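Putative pachytene checkpoint protein 2 (Caenorhabditis elegans, PDB 4XGU) is an AAA+ ATPase that binds and hydrolyses ATP and probably plays a key role in chromosome recombination during meiosis as a protein remodeler. Local coordinates at residues Leu372-Ile375 against Ala376-Arg380; Gly381-Gly384 against Arg385-Ser388. All coordinates share one frame; numbering follows the deposited sequence.

Contact 1 of 2, residues Leu372-Ile375 against Ala376-Arg380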
loop_
_atom_site.group_PDB
_atom_site.type_symbol
_atom_site.label_atom_id
_atom_site.label_comp_id
_atom_site.label_asym_id
_atom_site.label_seq_id
_atom_site.Cartn_x
_atom_site.Cartn_y
_atom_site.Cartn_z
ATOM N N LEU B 372 18.246 -50.818 -12.834
ATOM C CA LEU B 372 18.361 -49.744 -11.853
ATOM C C LEU B 372 18.263 -48.380 -12.526
ATOM O O LEU B 372 17.675 -47.449 -11.976
ATOM C CB LEU B 372 19.675 -49.859 -11.079
ATOM C CG LEU B 372 19.935 -48.789 -10.016
ATOM C CD1 LEU B 372 18.792 -48.742 -9.016
ATOM C CD2 LEU B 372 21.256 -49.046 -9.310
ATOM N N PHE B 373 18.839 -48.269 -13.719
ATOM C CA PHE B 373 18.747 -47.039 -14.497
ATOM C C PHE B 373 17.301 -46.762 -14.889
ATOM O O PHE B 373 16.869 -45.608 -14.943
ATOM C CB PHE B 373 19.621 -47.122 -15.749
ATOM C CG PHE B 373 19.676 -45.841 -16.533
ATOM C CD1 PHE B 373 18.769 -45.591 -17.551
ATOM C CD2 PHE B 373 20.634 -44.883 -16.249
ATOM C CE1 PHE B 373 18.819 -44.412 -18.268
ATOM C CE2 PHE B 373 20.691 -43.705 -16.964
ATOM C CZ PHE B 373 19.783 -43.467 -17.974
ATOM N N LYS B 374 16.562 -47.832 -15.169
ATOM C CA LYS B 374 15.155 -47.731 -15.535
ATOM C C LYS B 374 14.354 -47.175 -14.362
ATOM O O LYS B 374 13.394 -46.429 -14.551
ATOM C CB LYS B 374 14.616 -49.099 -15.966
ATOM C CG LYS B 374 13.390 -49.050 -16.871
ATOM C CD LYS B 374 12.094 -49.179 -16.086
ATOM C CE LYS B 374 10.902 -49.297 -17.020
ATOM N NZ LYS B 374 10.749 -48.086 -17.875
ATOM N N ILE B 375 14.763 -47.543 -13.150
ATOM C CA ILE B 375 14.151 -47.012 -11.939
ATOM C C ILE B 375 14.412 -45.515 -11.838
ATOM O O ILE B 375 13.522 -44.739 -11.488
ATOM C CB ILE B 375 14.683 -47.719 -10.676
ATOM C CG1 ILE B 375 14.318 -49.204 -10.704
ATOM C CG2 ILE B 375 14.132 -47.066 -9.417
ATOM C CD1 ILE B 375 14.772 -49.962 -9.479
ATOM N N ALA B 376 15.640 -45.117 -12.161
ATOM C CA ALA B 376 16.019 -43.709 -12.164
ATOM C C ALA B 376 15.162 -42.915 -13.148
ATOM O O ALA B 376 14.875 -41.738 -12.925
ATOM C CB ALA B 376 17.493 -43.560 -12.500
ATOM N N GLN B 377 14.755 -43.570 -14.233
ATOM C CA GLN B 377 13.865 -42.957 -15.213
ATOM C C GLN B 377 12.464 -42.762 -14.640
ATOM O O GLN B 377 11.749 -41.838 -15.028
ATOM C CB GLN B 377 13.790 -43.805 -16.485
ATOM C CG GLN B 377 14.887 -43.527 -17.499
ATOM C CD GLN B 377 14.658 -44.261 -18.807
ATOM O OE1 GLN B 377 13.982 -45.290 -18.845
ATOM N NE2 GLN B 377 15.215 -43.730 -19.888
ATOM N N GLU B 378 12.076 -43.638 -13.717
ATOM C CA GLU B 378 10.757 -43.552 -13.104
ATOM C C GLU B 378 10.750 -42.556 -11.951
ATOM O O GLU B 378 9.690 -42.137 -11.496
ATOM C CB GLU B 378 10.293 -44.926 -12.606
ATOM C CG GLU B 378 10.410 -46.067 -13.615
ATOM C CD GLU B 378 9.405 -45.979 -14.752
ATOM O OE1 GLU B 378 8.658 -44.981 -14.829
ATOM O OE2 GLU B 378 9.360 -46.917 -15.577
ATOM N N ALA B 379 11.936 -42.175 -11.488
ATOM C CA ALA B 379 12.064 -41.302 -10.324
ATOM C C ALA B 379 12.430 -39.874 -10.710
ATOM O O ALA B 379 13.230 -39.233 -10.034
ATOM C CB ALA B 379 13.102 -41.862 -9.364
ATOM N N ARG B 380 11.834 -39.377 -11.788
ATOM C CA ARG B 380 12.185 -38.061 -12.310
ATOM C C ARG B 380 11.739 -36.915 -11.402
ATOM O O ARG B 380 12.437 -35.908 -11.280
ATOM C CB ARG B 380 11.596 -37.879 -13.710
ATOM C CG ARG B 380 12.352 -38.646 -14.782
ATOM C CD ARG B 380 11.833 -38.347 -16.179
ATOM N NE ARG B 380 12.771 -38.805 -17.201
ATOM C CZ ARG B 380 12.412 -39.265 -18.395
ATOM N NH1 ARG B 380 11.129 -39.338 -18.723
ATOM N NH2 ARG B 380 13.337 -39.660 -19.259
#

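Contact 2 of 2, residues Gly381-Gly384 against Arg385-Ser388. With ADP (adenosine-5'-diphosphate), chain H.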
loop_
_atom_site.group_PDB
_atom_site.type_symbol
_atom_site.label_atom_id
_atom_site.label_comp_id
_atom_site.label_asym_id
_atom_site.label_seq_id
_atom_site.Cartn_x
_atom_site.Cartn_y
_atom_site.Cartn_z
ATOM N N GLY B 381 10.586 -37.069 -10.762
ATOM C CA GLY B 381 10.046 -36.020 -9.914
ATOM C C GLY B 381 10.734 -35.872 -8.567
ATOM O O GLY B 381 10.720 -34.794 -7.973
ATOM N N LEU B 382 11.341 -36.955 -8.087
ATOM C CA LEU B 382 11.952 -36.982 -6.759
ATOM C C LEU B 382 13.178 -36.080 -6.639
ATOM O O LEU B 382 13.976 -35.969 -7.568
ATOM C CB LEU B 382 12.339 -38.414 -6.391
ATOM C CG LEU B 382 11.183 -39.411 -6.337
ATOM C CD1 LEU B 382 11.680 -40.783 -5.921
ATOM C CD2 LEU B 382 10.113 -38.915 -5.385
ATOM N N SER B 383 13.322 -35.443 -5.480
ATOM C CA SER B 383 14.468 -34.582 -5.209
ATOM C C SER B 383 15.637 -35.392 -4.665
ATOM O O SER B 383 15.492 -36.576 -4.367
ATOM C CB SER B 383 14.096 -33.478 -4.220
ATOM O OG SER B 383 13.811 -34.020 -2.940
ATOM N N GLY B 384 16.791 -34.743 -4.535
ATOM C CA GLY B 384 17.976 -35.388 -4.005
ATOM C C GLY B 384 17.764 -35.878 -2.588
ATOM O O GLY B 384 18.170 -36.987 -2.239
ATOM N N ARG B 385 17.116 -35.055 -1.771
ATOM C CA ARG B 385 16.812 -35.437 -0.398
ATOM C C ARG B 385 15.860 -36.621 -0.377
ATOM O O ARG B 385 16.044 -37.554 0.397
ATOM C CB ARG B 385 16.212 -34.263 0.379
ATOM C CG ARG B 385 16.009 -34.547 1.860
ATOM C CD ARG B 385 15.399 -33.352 2.579
ATOM N NE ARG B 385 15.421 -33.520 4.030
ATOM C CZ ARG B 385 14.443 -34.082 4.734
ATOM N NH1 ARG B 385 13.357 -34.537 4.123
ATOM N NH2 ARG B 385 14.552 -34.194 6.051
ATOM N N ALA B 386 14.854 -36.582 -1.247
ATOM C CA ALA B 386 13.853 -37.643 -1.329
ATOM C C ALA B 386 14.480 -38.986 -1.697
ATOM O O ALA B 386 14.055 -40.031 -1.205
ATOM C CB ALA B 386 12.768 -37.272 -2.336
ATOM N N ILE B 387 15.491 -38.950 -2.559
ATOM C CA ILE B 387 16.199 -40.163 -2.960
ATOM C C ILE B 387 16.983 -40.735 -1.783
ATOM O O ILE B 387 17.105 -41.950 -1.635
ATOM C CB ILE B 387 17.148 -39.894 -4.140
ATOM C CG1 ILE B 387 16.350 -39.458 -5.368
ATOM C CG2 ILE B 387 17.966 -41.127 -4.472
ATOM C CD1 ILE B 387 17.214 -39.024 -6.529
ATOM N N SER B 388 17.501 -39.847 -0.939
ATOM C CA SER B 388 18.197 -40.260 0.275
ATOM C C SER B 388 17.230 -40.867 1.282
ATOM O O SER B 388 17.624 -41.676 2.120
ATOM C CB SER B 388 18.927 -39.074 0.906
ATOM O OG SER B 388 19.946 -38.594 0.052
HETATM P PB ADP H . 19.153 -27.838 0.695
HETATM O O1B ADP H . 18.952 -27.896 -0.799
HETATM O O2B ADP H . 20.352 -27.024 1.117
HETATM O O3B ADP H . 17.896 -27.539 1.481
HETATM P PA ADP H . 20.536 -29.712 2.296
HETATM O O1A ADP H . 21.929 -29.294 1.892
HETATM O O2A ADP H . 19.928 -29.190 3.578
HETATM O O3A ADP H . 19.531 -29.361 1.081
HETATM O "O5'" ADP H . 20.533 -31.319 2.374
HETATM C "C5'" ADP H . 19.634 -32.109 1.601
HETATM C "C4'" ADP H . 19.867 -33.577 1.934
HETATM O "O4'" ADP H . 19.562 -34.380 0.791
HETATM C "C3'" ADP H . 21.317 -33.842 2.305
HETATM O "O3'" ADP H . 21.423 -34.148 3.698
HETATM C "C2'" ADP H . 21.748 -35.029 1.467
HETATM O "O2'" ADP H . 21.839 -36.195 2.292
HETATM C "C1'" ADP H . 20.658 -35.220 0.424
HETATM N N9 ADP H . 21.164 -34.750 -0.890
HETATM C C8 ADP H . 20.693 -33.683 -1.562
HETATM N N7 ADP H . 21.354 -33.500 -2.734
HETATM C C5 ADP H . 22.276 -34.472 -2.825
HETATM C C6 ADP H . 23.310 -34.860 -3.809
HETATM N N6 ADP H . 23.482 -34.151 -4.949
HETATM N N1 ADP H . 24.068 -35.943 -3.531
HETATM C C2 ADP H . 23.900 -36.652 -2.397
HETATM N N3 ADP H . 22.981 -36.357 -1.458
HETATM C C4 ADP H . 22.149 -35.297 -1.611
#

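Contact 1 of 2, residues Leu372-Ile375 against Ala376-Arg380
Lys374 and Glu378, one turn apart near the end of helix 367-378, are joined by a salt bridge along its exposed flank. NZ of Lys374 reaches OE2 of Glu378 at 2.9 Å and comes from above the carboxylate, 36° out of its plane. Both chains bend to meet. Lys374 leaves with CG anti to its backbone N, then bends at an unusual chi2 of -95° and again at its end. In Glu378 the first torsion sets CG beside the backbone N, 3.1 Å from Lys374 O, and the bend at chi2 then turns the carboxylate toward Lys374. Its OE2 also sits 3.2 Å from Lys374 CE, so lysine methylenes and ammonium both line one oxygen. Were Glu378 replaced by alanine, the Lys374 ammonium would probably lose this mate and its bent chain be freer to swing into solvent. On the neighbouring flank, the amide of Gln377 comes beside the Phe373 ring, NE2 lying 4.0 Å from CE1 at an oblique approach, with the amide and ring planes 50° apart. The same ring makes a cation-pi contact with Arg365. Beneath these groups the backbone repeats its helical bonds, Ala376 N to Leu372 O at 3.1 Å and Gln377 N to Phe373 O at 3.0 Å. Weaker bonds follow: Glu378 N shares itself between Lys374 O and Ile375 O, the latter at 2.9 Å. The inner face is apolar, Leu372 and Ile375 packing on Leu331 of helix 324-340 and Met409 of helix 405-420. The segment is thus amphipathic, with Leu372, Ile375 and Ala376 buried within the AAA+ lid while an i to i+4 ion pair spans one turn on the outer side.

Contact 2 of 2, residues Gly381-Gly384 against Arg385-Ser388
Ser383 caps the helix that opens at Gly384: its OG accepts from Ala386 N at 3.2 Å, an N-cap bond with an N-H...O angle of 158°. The hydroxyl is aimed by chi1 of 67°, which sets OG between the backbone N and the carbonyl carbon and turns it back over the first turn, where the methyl of Ala386 also meets it. Backbone bonds then start the helix. Ile387 N binds Ser383 O at 3.0 Å, and Ser388 N binds Gly384 O. That last carbonyl also receives a weak bond from the Ser388 hydroxyl, at 3.3 Å from OG, so two donors of one residue converge on it. Apolar contacts are lighter: CB of Leu382 lies 4.2 Å from CB of Ala386 and about as far from CG1 of Ile387, while the rest of Leu382 turns to Val416 and Leu420 of helix 405-420. Ile387 packs on helix 324-340 through Met330 and Leu331. The nucleotide occupies another side of this turn. Gly384 presents its backbone to the adenine, and a CB in its place would fall only 2.7 Å from N7 of ADP. Arg385 meets the ribose with CA, 3.2 Å from O4' of ADP, and with CB and CG, before its extended chain leads on; Ser388 OG stands 3.5 Å from C1'. Asp311 of a second subunit packs on Arg385, and Asn170 of that subunit on Ser388. The Ser-Gly-Arg run at this helix start (Ser383 to Arg385) fits the place of the AAA+ sensor 2 motif, with Arg385 probably its arginine, although here it touches ADP through carbon rather than by a salt bridge. The cap ties down an amide of the first turn while bare backbone and methylenes shape the surface that receives base and sugar.

In the fold
Contacts 1 and 2 follow each other in the lid without a break, their centres about 12 Å apart: contact 1 ends helix 367-378, and contact 2 begins helix 384-397. They do not touch beyond the chain junction, yet share supports, since Leu331 meets Ile375 and Ile387, and Val416 meets Ala379 and Leu382. Only contact 2 borders the nucleotide; the side chain of Ala376 in contact 1 remains about 13 Å from ADP. The Ser383 side chain comes to about 4 Å from Gly182 in the predicted ATP-binding loop, where Gly184 N, Lys185 NZ and Thr186 N hydrogen-bond ADP, so that lid and P-loop close on one ligand.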